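Local coordinates for protein putative hexose oxidase (Nonomuraea sp. ATCC 39727, PDB 5AWV) that probably oxidises the sugar of teicoplanin-type glycopeptide antibiotics, using an FAD cofactor held by two covalent links to the protein, at residues P40-L45 / G56-I61; H62-T67 / I106-L111. One frame throughout, in Å; residues are numbered along the deposited sequence.

Contact 1 (P40-L45 / G56-I61); sequences PRYLNL and GEPDYI
Tyr42, on the short helix 42-46, carries most of this contact. Its CG lies anti to the backbone N (chi1 179°), which carries the ring out to the loop ahead of strand 60-63. At its far end the hydroxyl OH donates to the carbonyl O of Pro58 over 2.7 Å; the oxygen is met on a lone pair, in the carbonyl plane, and lies at the edge of the ring. CD of the Pro58 ring approaches the same OH at 3.3 Å. Glu57, bent at chi2 (63°), crosses the tyrosine at about a right angle and brings OE2 to 3.0 Å from Tyr42 OH, so the phenol ends between a carbonyl and a carboxylate, a setting that would probably keep it protonated. The helix lies against the small mixed sheet of the FAD_PCMH-type FAD-binding domain, where Tyr42 and Leu45 also touch Val35 of strand 33-35. Ile61, with CG1 beside its backbone N (chi1 -58°) and an extended chi2, extends up to the helix: its CD1 packs 3.7 Å from Leu45 CB and 4.2 Å from Tyr42 CD1. Facing outward, Asn44 is hydrogen-bonded to Arg349 and Trp350 of the second subunit.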
# COMPACT_ATOMS: atom_id res chain seq x y z
N PRO A 40 -0.94 2.57 -28.55
CA PRO A 40 -1.47 1.28 -28.16
C PRO A 40 -1.26 0.93 -26.66
O PRO A 40 -1.92 0.06 -26.20
CB PRO A 40 -0.61 0.30 -28.98
CG PRO A 40 0.54 1.04 -29.43
CD PRO A 40 0.16 2.48 -29.51
N ARG A 41 -0.32 1.56 -25.96
CA ARG A 41 -0.20 1.39 -24.51
C ARG A 41 -1.31 2.03 -23.68
O ARG A 41 -1.46 1.76 -22.46
CB ARG A 41 1.16 1.94 -24.02
CG ARG A 41 2.32 1.17 -24.59
CD ARG A 41 3.61 1.88 -24.54
NE ARG A 41 3.69 2.95 -25.50
CZ ARG A 41 4.82 3.55 -25.83
NH1 ARG A 41 6.02 3.27 -25.25
NH2 ARG A 41 4.73 4.49 -26.75
N TYR A 42 -2.09 2.93 -24.28
CA TYR A 42 -2.99 3.78 -23.45
C TYR A 42 -3.99 3.02 -22.59
O TYR A 42 -4.11 3.28 -21.37
CB TYR A 42 -3.76 4.79 -24.35
CG TYR A 42 -4.72 5.70 -23.64
CD1 TYR A 42 -4.31 6.84 -22.99
CD2 TYR A 42 -6.07 5.40 -23.65
CE1 TYR A 42 -5.23 7.69 -22.35
CE2 TYR A 42 -7.00 6.24 -23.01
CZ TYR A 42 -6.57 7.38 -22.37
OH TYR A 42 -7.52 8.17 -21.74
N LEU A 43 -4.74 2.12 -23.21
CA LEU A 43 -5.74 1.35 -22.46
C LEU A 43 -5.15 0.49 -21.31
O LEU A 43 -5.77 0.39 -20.26
CB LEU A 43 -6.71 0.53 -23.37
CG LEU A 43 -7.72 1.38 -24.24
CD1 LEU A 43 -8.43 0.55 -25.31
CD2 LEU A 43 -8.83 2.09 -23.44
N ASN A 44 -4.02 -0.18 -21.54
CA ASN A 44 -3.35 -0.89 -20.47
C ASN A 44 -3.11 0.05 -19.30
O ASN A 44 -3.37 -0.34 -18.16
CB ASN A 44 -2.05 -1.56 -20.92
CG ASN A 44 -2.31 -2.84 -21.76
OD1 ASN A 44 -3.47 -3.22 -22.04
ND2 ASN A 44 -1.29 -3.55 -22.00
N LEU A 45 -2.56 1.20 -19.58
CA LEU A 45 -2.18 2.10 -18.52
C LEU A 45 -3.36 2.73 -17.81
O LEU A 45 -3.31 2.88 -16.58
CB LEU A 45 -1.20 3.11 -19.00
CG LEU A 45 0.13 2.50 -19.46
CD1 LEU A 45 1.01 3.54 -20.15
CD2 LEU A 45 0.87 1.92 -18.28
N GLY A 56 -11.33 6.47 -15.48
CA GLY A 56 -11.05 7.80 -15.94
C GLY A 56 -10.72 7.76 -17.41
O GLY A 56 -10.72 6.68 -18.03
N GLU A 57 -10.49 8.93 -17.97
CA GLU A 57 -10.18 9.09 -19.39
C GLU A 57 -9.16 10.25 -19.47
O GLU A 57 -9.50 11.35 -19.81
CB GLU A 57 -11.50 9.39 -20.18
CG GLU A 57 -11.36 9.39 -21.70
CD GLU A 57 -10.95 8.01 -22.25
OE1 GLU A 57 -11.42 6.99 -21.66
OE2 GLU A 57 -10.15 7.96 -23.25
N PRO A 58 -7.91 10.00 -19.09
CA PRO A 58 -6.99 11.10 -19.10
C PRO A 58 -6.61 11.55 -20.53
O PRO A 58 -6.61 10.73 -21.45
CB PRO A 58 -5.75 10.54 -18.36
CG PRO A 58 -5.89 9.07 -18.48
CD PRO A 58 -7.32 8.76 -18.52
N ASP A 59 -6.20 12.80 -20.65
CA ASP A 59 -5.62 13.31 -21.91
C ASP A 59 -4.39 12.52 -22.31
O ASP A 59 -4.19 12.19 -23.49
CB ASP A 59 -5.26 14.79 -21.79
CG ASP A 59 -6.49 15.70 -21.61
OD1 ASP A 59 -7.67 15.28 -21.84
OD2 ASP A 59 -6.29 16.83 -21.22
N TYR A 60 -3.51 12.24 -21.33
CA TYR A 60 -2.40 11.36 -21.61
C TYR A 60 -1.97 10.72 -20.34
O TYR A 60 -2.33 11.22 -19.25
CB TYR A 60 -1.19 12.08 -22.28
CG TYR A 60 -0.62 13.30 -21.62
CD1 TYR A 60 -1.19 14.60 -21.83
CD2 TYR A 60 0.53 13.21 -20.82
CE1 TYR A 60 -0.62 15.72 -21.21
CE2 TYR A 60 1.04 14.30 -20.21
CZ TYR A 60 0.47 15.57 -20.40
OH TYR A 60 1.07 16.65 -19.71
N ILE A 61 -1.19 9.65 -20.46
CA ILE A 61 -0.46 9.07 -19.33
C ILE A 61 1.06 9.23 -19.57
O ILE A 61 1.58 8.84 -20.59
CB ILE A 61 -0.91 7.59 -19.16
CG1 ILE A 61 -2.41 7.57 -18.95
CG2 ILE A 61 -0.22 6.91 -17.98
CD1 ILE A 61 -3.11 6.24 -19.06

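Contact 2 (H62-T67 / I106-L111); sequences HLVGST and IDMSLL
Val64 sits where strands 60-63 and 104-107 end, and its CG2 is the meeting point of the apolar side chains on one side of the contact. With CG1 beside the backbone N (chi1 -67°), CG2 takes the crowded position between N and the carbonyl carbon. From there it crosses Ile106 obliquely, 3.8 Å from its CG2, and meets Met108 SD at 3.8 Å; Leu111 CD1 approaches more loosely. The methionine is bent at both chi2 and chi3, and it also touches the bound FAD, so Val64 backs a residue of the cofactor pocket. His62 and Ile106 share the face covered by helix 67-80; on the opposite face of the sheet, Leu63 and Asp107 lie side by side and point the same way, the Leu63 CD2 methyl resting against Asp107 CB and OD1, 3.9 Å from the latter. The two strands are parallel neighbours in the four-stranded sheet of the FAD_PCMH-type domain, joined by Asp107 N donating to His62 O (2.9 Å), nearly straight at 164° but from above the carbonyl plane. Beyond them the direct strand pairing stops. Asp107, CG anti to its backbone N, closes an Asx turn: OD1 accepts from Ser109 N nearly along its C-O axis and from Ser109 OG at 2.6 Å, while OD2 is paired with Arg48 in a salt bridge. Here a water donates to Val64 O and Asp107 O and accepts from Leu110 N, each at 2.7 Å, bridging the two backbones. The type I turn from Met108 to Leu111 then aims Leu110 CB at Val64 O and brings Leu111 CD2 to 3.5 Å from Gly65 O. Ser66, the N-cap of helix 67-80, turns its OG to Gln69 N.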
# COMPACT_ATOMS: atom_id res chain seq x y z
N HIS A 62 1.76 9.82 -18.62
CA HIS A 62 3.15 10.14 -18.74
C HIS A 62 3.99 9.13 -17.98
O HIS A 62 3.98 9.08 -16.70
CB HIS A 62 3.32 11.56 -18.19
CG HIS A 62 4.38 12.36 -18.84
ND1 HIS A 62 4.41 13.74 -18.76
CD2 HIS A 62 5.49 12.00 -19.52
CE1 HIS A 62 5.48 14.19 -19.39
NE2 HIS A 62 6.16 13.15 -19.85
N LEU A 63 4.68 8.30 -18.75
CA LEU A 63 5.66 7.36 -18.19
C LEU A 63 6.95 8.04 -17.96
O LEU A 63 7.49 8.68 -18.88
CB LEU A 63 5.90 6.20 -19.17
CG LEU A 63 4.79 5.19 -19.23
CD1 LEU A 63 4.93 4.26 -20.44
CD2 LEU A 63 4.67 4.34 -17.96
N VAL A 64 7.47 7.93 -16.74
CA VAL A 64 8.64 8.62 -16.36
C VAL A 64 9.69 7.64 -15.77
O VAL A 64 9.37 6.80 -14.97
CB VAL A 64 8.31 9.73 -15.34
CG1 VAL A 64 7.48 10.81 -15.98
CG2 VAL A 64 7.62 9.18 -14.09
N GLY A 65 10.94 7.79 -16.19
CA GLY A 65 12.06 6.93 -15.80
C GLY A 65 13.13 7.57 -14.98
O GLY A 65 14.13 6.92 -14.65
N SER A 66 12.90 8.83 -14.54
CA SER A 66 13.82 9.51 -13.65
C SER A 66 13.19 10.64 -12.89
O SER A 66 12.19 11.10 -13.28
CB SER A 66 15.01 10.09 -14.44
OG SER A 66 14.61 11.27 -15.16
N THR A 67 13.88 11.10 -11.85
CA THR A 67 13.40 12.24 -11.01
C THR A 67 13.25 13.48 -11.89
O THR A 67 12.22 14.19 -11.82
CB THR A 67 14.34 12.47 -9.84
OG1 THR A 67 14.32 11.31 -9.05
CG2 THR A 67 13.94 13.67 -9.01
N ILE A 106 0.66 10.63 -14.05
CA ILE A 106 2.05 10.33 -14.04
C ILE A 106 2.21 8.88 -13.48
O ILE A 106 1.99 8.63 -12.29
CB ILE A 106 2.86 11.34 -13.24
CG1 ILE A 106 2.65 12.74 -13.87
CG2 ILE A 106 4.32 10.95 -13.23
CD1 ILE A 106 3.31 13.88 -13.11
N ASP A 107 2.65 7.99 -14.35
CA ASP A 107 2.71 6.57 -14.08
C ASP A 107 4.15 6.21 -13.76
O ASP A 107 5.05 6.47 -14.56
CB ASP A 107 2.16 5.77 -15.26
CG ASP A 107 2.07 4.26 -14.95
OD1 ASP A 107 3.09 3.69 -14.48
OD2 ASP A 107 0.96 3.70 -15.12
N MET A 108 4.38 5.63 -12.59
CA MET A 108 5.73 5.36 -12.08
C MET A 108 6.30 3.98 -12.37
O MET A 108 7.39 3.63 -11.81
CB MET A 108 5.78 5.58 -10.59
CG MET A 108 5.21 6.93 -10.11
SD MET A 108 6.01 8.44 -10.69
CE MET A 108 7.15 8.62 -9.38
N SER A 109 5.65 3.27 -13.26
CA SER A 109 5.97 1.87 -13.62
C SER A 109 7.46 1.63 -13.94
O SER A 109 8.01 0.55 -13.62
CB SER A 109 5.22 1.45 -14.88
OG SER A 109 3.84 1.25 -14.74
N LEU A 110 8.09 2.60 -14.60
CA LEU A 110 9.51 2.47 -14.94
C LEU A 110 10.46 2.70 -13.77
O LEU A 110 11.63 2.34 -13.89
CB LEU A 110 9.87 3.38 -16.12
CG LEU A 110 9.15 3.15 -17.45
CD1 LEU A 110 9.56 4.21 -18.45
CD2 LEU A 110 9.46 1.81 -18.07
N LEU A 111 10.00 3.26 -12.63
CA LEU A 111 10.90 3.54 -11.50
C LEU A 111 10.97 2.45 -10.50
O LEU A 111 10.24 2.49 -9.52
CB LEU A 111 10.47 4.82 -10.77
CG LEU A 111 10.67 6.13 -11.54
CD1 LEU A 111 9.95 7.35 -10.94
CD2 LEU A 111 12.15 6.49 -11.74
O HOH W 1 7.25 5.11 -15.29

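Following the chain from the N terminus, helix 42-46 leads through a short, mostly irregular excursion back to the start of strand 60-63, and contact 1 closes this loop. The same strand continues directly into contact 2, which closes a longer loop containing helix 67-80 and strand 84-87 before strand 104-107 arrives alongside. The two loops therefore follow in series, neither enclosing nor crossing the other, with centres about 14 Å apart. They also touch: Leu45 CD2 packs 3.6 Å from Asp107 OD2, and Ile61 CG2 lies 3.8 Å from Asp107 CB. Together they tie the N-terminal helix to two central strands of the mixed sheet, and both reach the second subunit.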